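Local coordinates for catabolite control protein A (Lactococcus lactis, PDB 2O20) that binds DNA as a LacI-family, helix-turn-helix transcription regulator and probably governs carbon catabolite repression and activation across the genome, at the interface of chains A and B. Coordinates in Å, arbitrary orientation; residue numbers count along the deposited sequence, not the author numbering. Chains: chain A/B, Catabolite control protein A.

Contact 1: the interface of chains A and B. Residues chain A 71-74, 100, 102; chain B 73, 79-80, 82-83, 278.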
ATOM      1  N   PRO A  71       0.466  -9.816  -7.065  1.00 20.21           N
ATOM      2  CA  PRO A  71      -0.989  -9.958  -6.857  1.00 19.47           C
ATOM      3  C   PRO A  71      -1.795  -8.637  -6.959  1.00 18.99           C
ATOM      4  O   PRO A  71      -2.803  -8.576  -7.653  1.00 18.12           O
ATOM      5  CB  PRO A  71      -1.068 -10.592  -5.465  1.00 19.14           C
ATOM      6  CG  PRO A  71       0.226 -11.348  -5.359  1.00 19.17           C
ATOM      7  CD  PRO A  71       1.220 -10.389  -5.948  1.00 21.04           C
ATOM      8  N   THR A  72      -1.311  -7.582  -6.295  1.00 18.37           N
ATOM      9  CA  THR A  72      -1.982  -6.294  -6.302  1.00 19.00           C
ATOM     10  C   THR A  72      -1.046  -5.180  -5.816  1.00 19.38           C
ATOM     11  O   THR A  72      -0.351  -5.334  -4.795  1.00 17.55           O
ATOM     12  CB  THR A  72      -3.310  -6.282  -5.499  1.00 18.70           C
ATOM     13  OG1 THR A  72      -3.889  -4.976  -5.553  1.00 16.85           O
ATOM     14  CG2 THR A  72      -3.157  -6.751  -4.037  1.00 20.29           C
ATOM     15  N   ILE A  73      -1.024  -4.079  -6.572  1.00 19.48           N
ATOM     16  CA  ILE A  73      -0.295  -2.889  -6.147  1.00 19.73           C
ATOM     17  C   ILE A  73      -0.863  -2.246  -4.876  1.00 19.25           C
ATOM     18  O   ILE A  73      -0.206  -1.405  -4.275  1.00 18.98           O
ATOM     19  CB  ILE A  73      -0.151  -1.817  -7.261  1.00 20.17           C
ATOM     20  CG1 ILE A  73      -1.497  -1.464  -7.882  1.00 20.91           C
ATOM     21  CG2 ILE A  73       0.868  -2.279  -8.294  1.00 22.47           C
ATOM     22  CD1 ILE A  73      -1.437  -0.206  -8.703  1.00 22.59           C
ATOM     23  N   THR A  74      -2.066  -2.630  -4.464  1.00 19.41           N
ATOM     24  CA  THR A  74      -2.623  -2.139  -3.198  1.00 19.05           C
ATOM     25  C   THR A  74      -2.077  -2.840  -1.932  1.00 18.01           C
ATOM     26  O   THR A  74      -2.377  -2.385  -0.820  1.00 19.35           O
ATOM     27  CB  THR A  74      -4.184  -2.111  -3.177  1.00 19.27           C
ATOM     28  OG1 THR A  74      -4.721  -3.438  -3.352  1.00 21.19           O
ATOM     29  CG2 THR A  74      -4.723  -1.179  -4.236  1.00 20.68           C
ATOM     30  N   ASN A 100      -1.275  -6.805 -12.464  1.00 22.82           N
ATOM     31  CA  ASN A 100      -1.859  -7.312 -11.211  1.00 22.60           C
ATOM     32  C   ASN A 100      -2.521  -8.662 -11.498  1.00 23.23           C
ATOM     33  O   ASN A 100      -3.419  -8.753 -12.330  1.00 24.49           O
ATOM     34  CB  ASN A 100      -2.895  -6.330 -10.664  1.00 22.07           C
ATOM     35  CG  ASN A 100      -2.316  -4.977 -10.327  1.00 24.56           C
ATOM     36  OD1 ASN A 100      -1.768  -4.764  -9.239  1.00 23.28           O
ATOM     37  ND2 ASN A 100      -2.444  -4.040 -11.246  1.00 25.88           N
ATOM     38  N   ASP A 102      -3.969 -10.727  -9.021  1.00 22.76           N
ATOM     39  CA  ASP A 102      -4.886 -11.095  -7.938  1.00 22.14           C
ATOM     40  C   ASP A 102      -4.765 -12.551  -7.462  1.00 21.92           C
ATOM     41  O   ASP A 102      -5.747 -13.124  -7.009  1.00 21.47           O
ATOM     42  CB  ASP A 102      -6.340 -10.790  -8.347  1.00 22.64           C
ATOM     43  CG  ASP A 102      -6.583  -9.316  -8.556  1.00 24.84           C
ATOM     44  OD1 ASP A 102      -6.326  -8.533  -7.617  1.00 21.55           O
ATOM     45  OD2 ASP A 102      -7.015  -8.940  -9.655  1.00 27.91           O
TER
ATOM     46  N   ILE B  73       3.898   4.409  -5.917  1.00 20.02           N
ATOM     47  CA  ILE B  73       3.151   3.162  -5.867  1.00 20.99           C
ATOM     48  C   ILE B  73       2.918   2.604  -4.435  1.00 20.04           C
ATOM     49  O   ILE B  73       1.954   1.842  -4.206  1.00 19.98           O
ATOM     50  CB  ILE B  73       3.868   2.096  -6.784  1.00 21.72           C
ATOM     51  CG1 ILE B  73       2.910   0.986  -7.178  1.00 24.32           C
ATOM     52  CG2 ILE B  73       5.115   1.578  -6.164  1.00 22.29           C
ATOM     53  CD1 ILE B  73       1.957   1.419  -8.273  1.00 27.84           C
ATOM     54  N   ALA B  79      -2.393   3.886  -5.458  1.00 19.09           N
ATOM     55  CA  ALA B  79      -2.475   2.522  -6.035  1.00 18.79           C
ATOM     56  C   ALA B  79      -3.928   2.062  -6.308  1.00 18.86           C
ATOM     57  O   ALA B  79      -4.205   1.413  -7.327  1.00 18.23           O
ATOM     58  CB  ALA B  79      -1.732   1.521  -5.158  1.00 18.86           C
ATOM     59  N   ALA B  80      -4.871   2.411  -5.422  1.00 18.06           N
ATOM     60  CA  ALA B  80      -6.253   2.024  -5.620  1.00 19.03           C
ATOM     61  C   ALA B  80      -6.890   2.732  -6.802  1.00 18.66           C
ATOM     62  O   ALA B  80      -7.612   2.113  -7.586  1.00 19.03           O
ATOM     63  CB  ALA B  80      -7.050   2.259  -4.346  1.00 18.90           C
ATOM     64  N   THR B  82      -5.174   3.825  -9.354  1.00 19.78           N
ATOM     65  CA  THR B  82      -4.429   3.316 -10.498  1.00 20.50           C
ATOM     66  C   THR B  82      -5.047   1.994 -10.984  1.00 19.82           C
ATOM     67  O   THR B  82      -5.097   1.757 -12.203  1.00 20.76           O
ATOM     68  CB  THR B  82      -2.886   3.223 -10.187  1.00 20.30           C
ATOM     69  OG1 THR B  82      -2.342   4.531  -9.897  1.00 22.67           O
ATOM     70  CG2 THR B  82      -2.115   2.648 -11.336  1.00 21.10           C
ATOM     71  N   ARG B  83      -5.550   1.146 -10.086  1.00 20.07           N
ATOM     72  CA  ARG B  83      -6.221  -0.095 -10.528  1.00 19.07           C
ATOM     73  C   ARG B  83      -7.499   0.178 -11.342  1.00 19.38           C
ATOM     74  O   ARG B  83      -7.802  -0.564 -12.287  1.00 18.24           O
ATOM     75  CB  ARG B  83      -6.474  -1.077  -9.371  1.00 20.31           C
ATOM     76  CG  ARG B  83      -5.135  -1.636  -8.781  1.00 21.40           C
ATOM     77  CD  ARG B  83      -5.154  -3.063  -8.299  1.00 24.28           C
ATOM     78  NE  ARG B  83      -5.624  -3.994  -9.314  1.00 22.69           N
ATOM     79  CZ  ARG B  83      -5.935  -5.262  -9.076  1.00 23.31           C
ATOM     80  NH1 ARG B  83      -5.796  -5.789  -7.859  1.00 23.22           N
ATOM     81  NH2 ARG B  83      -6.383  -6.018 -10.064  1.00 23.92           N
ATOM     82  N   PRO B 278      -6.941   1.656   1.302  1.00 18.39           N
ATOM     83  CA  PRO B 278      -6.730   0.321   1.858  1.00 18.84           C
ATOM     84  C   PRO B 278      -5.988   0.186   3.190  1.00 18.89           C
ATOM     85  O   PRO B 278      -6.393  -0.651   3.994  1.00 18.14           O
ATOM     86  CB  PRO B 278      -6.058  -0.448   0.710  1.00 18.73           C
ATOM     87  CG  PRO B 278      -6.548   0.259  -0.528  1.00 19.92           C
ATOM     88  CD  PRO B 278      -6.676   1.692  -0.154  1.00 17.29           C
TER
HETATM   89  O   HOH W   1       0.275   0.471  -2.390  1.00 17.16           O

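Contact 2: the interface of chains A and B. Residues chain A 252, 279, 281-284; chain B 225, 252, 256, 279, 282-284.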
ATOM      1  N   VAL A 252      -2.274  -8.444  12.075  1.00 17.31           N
ATOM      2  CA  VAL A 252      -3.141  -7.288  12.418  1.00 17.62           C
ATOM      3  C   VAL A 252      -4.574  -7.727  12.782  1.00 17.26           C
ATOM      4  O   VAL A 252      -5.130  -7.270  13.787  1.00 17.73           O
ATOM      5  CB  VAL A 252      -3.154  -6.227  11.310  1.00 17.10           C
ATOM      6  CG1 VAL A 252      -4.221  -5.157  11.558  1.00 17.20           C
ATOM      7  CG2 VAL A 252      -1.741  -5.586  11.166  1.00 17.30           C
ATOM      8  N   ILE A 279       2.048  -1.730   7.700  1.00 17.66           N
ATOM      9  CA  ILE A 279       0.858  -1.939   8.515  1.00 18.43           C
ATOM     10  C   ILE A 279       1.140  -2.484   9.929  1.00 18.16           C
ATOM     11  O   ILE A 279       0.273  -2.390  10.802  1.00 17.81           O
ATOM     12  CB  ILE A 279      -0.229  -2.793   7.772  1.00 18.14           C
ATOM     13  CG1 ILE A 279       0.241  -4.256   7.544  1.00 20.47           C
ATOM     14  CG2 ILE A 279      -0.645  -2.106   6.472  1.00 17.61           C
ATOM     15  CD1 ILE A 279      -0.809  -5.223   6.979  1.00 18.78           C
ATOM     16  N   GLN A 281       2.939  -1.212  12.085  1.00 19.07           N
ATOM     17  CA  GLN A 281       3.011  -0.025  12.951  1.00 18.97           C
ATOM     18  C   GLN A 281       1.661   0.657  13.183  1.00 17.56           C
ATOM     19  O   GLN A 281       1.575   1.578  13.988  1.00 15.42           O
ATOM     20  CB  GLN A 281       3.994   0.969  12.342  1.00 19.17           C
ATOM     21  CG  GLN A 281       5.452   0.508  12.377  1.00 21.58           C
ATOM     22  CD  GLN A 281       6.391   1.577  11.836  1.00 24.15           C
ATOM     23  OE1 GLN A 281       6.414   1.840  10.647  1.00 29.66           O
ATOM     24  NE2 GLN A 281       7.164   2.202  12.718  1.00 29.68           N
ATOM     25  N   TYR A 282       0.616   0.196  12.501  1.00 16.21           N
ATOM     26  CA  TYR A 282      -0.658   0.926  12.486  1.00 16.55           C
ATOM     27  C   TYR A 282      -1.657   0.464  13.570  1.00 16.02           C
ATOM     28  O   TYR A 282      -2.696   1.105  13.776  1.00 16.24           O
ATOM     29  CB  TYR A 282      -1.320   0.797  11.106  1.00 16.19           C
ATOM     30  CG  TYR A 282      -0.564   1.403   9.949  1.00 16.74           C
ATOM     31  CD1 TYR A 282       0.575   2.193  10.137  1.00 16.81           C
ATOM     32  CD2 TYR A 282      -1.033   1.240   8.644  1.00 17.70           C
ATOM     33  CE1 TYR A 282       1.251   2.764   9.052  1.00 16.01           C
ATOM     34  CE2 TYR A 282      -0.347   1.787   7.559  1.00 17.02           C
ATOM     35  CZ  TYR A 282       0.779   2.549   7.758  1.00 18.28           C
ATOM     36  OH  TYR A 282       1.468   3.102   6.690  1.00 16.79           O
ATOM     37  N   THR A 283      -1.317  -0.620  14.253  1.00 15.86           N
ATOM     38  CA  THR A 283      -2.043  -1.090  15.441  1.00 17.06           C
ATOM     39  C   THR A 283      -1.403  -0.576  16.716  1.00 16.79           C
ATOM     40  O   THR A 283      -0.202  -0.349  16.740  1.00 17.40           O
ATOM     41  CB  THR A 283      -2.092  -2.621  15.545  1.00 16.74           C
ATOM     42  OG1 THR A 283      -0.771  -3.155  15.647  1.00 17.41           O
ATOM     43  CG2 THR A 283      -2.805  -3.232  14.370  1.00 17.87           C
ATOM     44  N   TYR A 284      -2.221  -0.388  17.753  1.00 16.36           N
ATOM     45  CA  TYR A 284      -1.735  -0.271  19.129  1.00 16.66           C
ATOM     46  C   TYR A 284      -2.412  -1.322  20.010  1.00 17.03           C
ATOM     47  O   TYR A 284      -3.638  -1.290  20.187  1.00 18.72           O
ATOM     48  CB  TYR A 284      -1.874   1.148  19.726  1.00 16.37           C
ATOM     49  CG  TYR A 284      -0.987   1.307  20.962  1.00 15.77           C
ATOM     50  CD1 TYR A 284       0.343   1.765  20.860  1.00 14.70           C
ATOM     51  CD2 TYR A 284      -1.433   0.881  22.209  1.00 17.16           C
ATOM     52  CE1 TYR A 284       1.176   1.877  22.013  1.00 12.75           C
ATOM     53  CE2 TYR A 284      -0.613   0.954  23.340  1.00 17.05           C
ATOM     54  CZ  TYR A 284       0.677   1.431  23.243  1.00 16.91           C
ATOM     55  OH  TYR A 284       1.435   1.499  24.399  1.00 17.74           O
TER
ATOM     56  N   TYR B 225       3.001   9.467   7.090  1.00 19.04           N
ATOM     57  CA  TYR B 225       2.801   8.826   8.399  1.00 18.92           C
ATOM     58  C   TYR B 225       3.707   9.439   9.493  1.00 19.36           C
ATOM     59  O   TYR B 225       3.223   9.804  10.570  1.00 18.90           O
ATOM     60  CB  TYR B 225       3.104   7.310   8.272  1.00 18.84           C
ATOM     61  CG  TYR B 225       3.009   6.514   9.541  1.00 16.04           C
ATOM     62  CD1 TYR B 225       1.772   6.176  10.098  1.00 19.53           C
ATOM     63  CD2 TYR B 225       4.162   6.045  10.177  1.00 18.05           C
ATOM     64  CE1 TYR B 225       1.705   5.419  11.281  1.00 15.86           C
ATOM     65  CE2 TYR B 225       4.089   5.294  11.341  1.00 19.34           C
ATOM     66  CZ  TYR B 225       2.853   4.998  11.886  1.00 15.55           C
ATOM     67  OH  TYR B 225       2.829   4.250  13.047  1.00 17.15           O
ATOM     68  N   VAL B 252      -3.363   8.065  10.260  1.00 15.87           N
ATOM     69  CA  VAL B 252      -2.905   6.849  10.895  1.00 16.92           C
ATOM     70  C   VAL B 252      -1.692   7.150  11.788  1.00 16.41           C
ATOM     71  O   VAL B 252      -1.588   6.582  12.886  1.00 17.00           O
ATOM     72  CB  VAL B 252      -2.585   5.725   9.881  1.00 17.36           C
ATOM     73  CG1 VAL B 252      -2.033   4.497  10.569  1.00 18.31           C
ATOM     74  CG2 VAL B 252      -3.834   5.321   9.091  1.00 18.84           C
ATOM     75  N   SER B 256      -1.553   6.633  15.814  1.00 15.52           N
ATOM     76  CA  SER B 256      -0.456   5.876  16.379  1.00 14.64           C
ATOM     77  C   SER B 256       0.177   6.620  17.544  1.00 15.51           C
ATOM     78  O   SER B 256       0.475   6.035  18.598  1.00 15.15           O
ATOM     79  CB  SER B 256       0.663   5.552  15.332  1.00 15.13           C
ATOM     80  OG  SER B 256       0.291   4.474  14.472  1.00 17.90           O
ATOM     81  N   ILE B 279      -4.997   1.032   3.479  1.00 18.93           N
ATOM     82  CA  ILE B 279      -4.311   0.928   4.782  1.00 19.00           C
ATOM     83  C   ILE B 279      -5.193   1.140   6.016  1.00 19.94           C
ATOM     84  O   ILE B 279      -4.850   0.638   7.094  1.00 20.59           O
ATOM     85  CB  ILE B 279      -3.084   1.882   4.919  1.00 19.13           C
ATOM     86  CG1 ILE B 279      -3.441   3.360   4.658  1.00 19.36           C
ATOM     87  CG2 ILE B 279      -1.960   1.364   4.086  1.00 18.12           C
ATOM     88  CD1 ILE B 279      -2.445   4.365   5.299  1.00 19.48           C
ATOM     89  N   TYR B 282      -6.366  -1.586   8.488  1.00 19.96           N
ATOM     90  CA  TYR B 282      -5.395  -2.237   9.350  1.00 20.28           C
ATOM     91  C   TYR B 282      -5.079  -1.407  10.598  1.00 19.89           C
ATOM     92  O   TYR B 282      -4.158  -1.712  11.329  1.00 20.96           O
ATOM     93  CB  TYR B 282      -4.126  -2.549   8.542  1.00 19.28           C
ATOM     94  CG  TYR B 282      -4.409  -3.508   7.402  1.00 18.84           C
ATOM     95  CD1 TYR B 282      -4.667  -4.844   7.655  1.00 19.44           C
ATOM     96  CD2 TYR B 282      -4.466  -3.057   6.084  1.00 19.57           C
ATOM     97  CE1 TYR B 282      -4.935  -5.724   6.628  1.00 20.01           C
ATOM     98  CE2 TYR B 282      -4.748  -3.913   5.042  1.00 20.28           C
ATOM     99  CZ  TYR B 282      -4.994  -5.250   5.323  1.00 19.63           C
ATOM    100  OH  TYR B 282      -5.289  -6.100   4.311  1.00 19.83           O
ATOM    101  N   THR B 283      -5.843  -0.360  10.867  1.00 20.01           N
ATOM    102  CA  THR B 283      -5.615   0.387  12.099  1.00 19.13           C
ATOM    103  C   THR B 283      -6.274  -0.307  13.301  1.00 18.70           C
ATOM    104  O   THR B 283      -7.323  -0.939  13.190  1.00 19.05           O
ATOM    105  CB  THR B 283      -6.073   1.844  12.003  1.00 20.19           C
ATOM    106  OG1 THR B 283      -7.505   1.898  11.951  1.00 20.66           O
ATOM    107  CG2 THR B 283      -5.471   2.495  10.770  1.00 21.53           C
ATOM    108  N   TYR B 284      -5.661  -0.149  14.460  1.00 17.98           N
ATOM    109  CA  TYR B 284      -6.313  -0.445  15.740  1.00 18.41           C
ATOM    110  C   TYR B 284      -5.920   0.619  16.741  1.00 18.17           C
ATOM    111  O   TYR B 284      -4.734   0.838  16.967  1.00 19.00           O
ATOM    112  CB  TYR B 284      -5.970  -1.828  16.287  1.00 19.01           C
ATOM    113  CG  TYR B 284      -6.951  -2.237  17.387  1.00 18.66           C
ATOM    114  CD1 TYR B 284      -8.124  -2.903  17.087  1.00 18.34           C
ATOM    115  CD2 TYR B 284      -6.718  -1.885  18.717  1.00 22.05           C
ATOM    116  CE1 TYR B 284      -9.044  -3.245  18.103  1.00 20.59           C
ATOM    117  CE2 TYR B 284      -7.619  -2.213  19.725  1.00 21.97           C
ATOM    118  CZ  TYR B 284      -8.782  -2.885  19.415  1.00 20.25           C
ATOM    119  OH  TYR B 284      -9.651  -3.218  20.427  1.00 20.92           O
TER
HETATM  120  O   HOH W   2      -0.125   2.476  16.578  1.00 13.83           O
HETATM  121  O   HOH W   3      -3.009   3.888  13.947  1.00 15.56           O
HETATM  122  O   HOH W   4       3.737   3.198  15.452  1.00 32.28           O

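Contact 1: the interface of chains A and B
In this patch of the subunit interface of a LacI-family transcription regulator, an arginine from helix 76-91 of chain B reaches over the 71-74 loop of chain A to an aspartate. From CB of B:Arg83 the chain leaves with CG anti to the carbonyl carbon (chi1 -66°) and then bends at both chi2 and chi3. CG slides antiparallel past A:Ile73, 3.8 Å from its CG1, and CD passes at about a right angle to A:Thr72, 3.6 Å from the hydroxyl OG1. Next, NE lies 3.6 Å from CG of the A:Asn100 amide, whose plane is stacked on the guanidinium, 10° from parallel. A:Asn100 CB sits over the centre of one guanidinium face, so the tip is supported from that side. The end is a bidentate salt bridge, tip to tip: NH1 gives a nearly straight hydrogen bond to A:Asp102 OD1 at 2.8 Å, and NH2 does the same to OD2 at 3.0 Å. Both carboxylate oxygens use their syn lone pairs, the two groups nearly coplanar (22°), which should fix the rotation of the guanidinium. A weak bond from NH1 to A:Thr72 OG1 adds a side hold. An alanine at B:Arg83 would remove the whole guanidinium and would probably lose both carboxylate bonds and the stack on the amide, leaving the A:Asp102 charge without this partner. Bonds within chain A set the platform: A:Asn100 OD1 accepts A:Ile73 N nearly along its C=O axis at 2.9 Å, while A:Thr72 OG1 receives A:Thr74 N and shares a hydrogen bond with A:Thr74 OG1. Beside the arginine, A:Ile73 CD1 meets B:Ile73 CD1 at 3.8 Å, the two side chains crossing at about a right angle, and packs against B:Thr82 CG2 and the backbone of B:Ala79. Water 1 bridges the carbonyl oxygens of A:Ile73 and B:Ile73.

Contact 2: the interface of chains A and B
A:Tyr282, B:Tyr282 and B:Tyr225 bury the most surface here, between the periplasmic-binding-protein-like cores of this LacI-family regulator. The A:Tyr282 ring is clamped: A:Ile279 CA of its own chain lies off-centre over one face, and B:Val252 CG1 covers the other, 3.7 Å from the centroid, as a CH-pi contact. B:Ile279 CG2 meets the ring edge in plane. A:Tyr282 CE1 lies over the rim of one face of B:Tyr225, 3.5 Å from B:Tyr225 CE1, the two side chains crossing obliquely. The B:Tyr282 ring has a similar chi1 but is turned otherwise about CB-CG (chi2 -72°, against -8° in A:Tyr282). It takes A:Ile279 CD1 toward the rim of one face, 3.9 Å from B:Tyr282 CD1, and A:Val252 CG1 at its edge. B:Tyr225 OH hydrogen-bonds A:Gln281 O at 3.1 Å and shares a 2.9 Å hydrogen bond with B:Ser256 OG; water 4 also links the phenol to that carbonyl. Alongside, A:Tyr284 N donates to B:Tyr284 O at 2.9 Å, from above the carbonyl plane, and B:Tyr284 N to A:Tyr282 O at 3.3 Å. A:Thr283 and B:Tyr284 thus form a short parallel bridge; the two-fold is loosened in this pairing and at the tyrosine rings. In the fold, the 3-10 turn starting at residue 278 and the loop after it meet helix 248-260 of the partner, with the start of helix 225-237 of chain B at the flank.

Centred about 19 Å apart, contact 1 and contact 2 belong to one two-fold interface; each has its twin with the chains exchanged, though at contact 2 the copies differ in detail. The 3-10 turn starting at residue 278 connects them: B:Pro278 borders contact 1, while B:Ile279 and B:Tyr282 pack in contact 2. Contact 1 otherwise relies on helix 76-91, the end of strand 95-100 and the loops that follow it and strand 65-70, joined by charge, stacking and apolar packing; contact 2 is mainly aromatic and backbone-paired. Two separated levels of contact are likely to set the relative orientation of the subunits. The DNA-binding heads are not modelled; their pairing on an operator is inferred from the family.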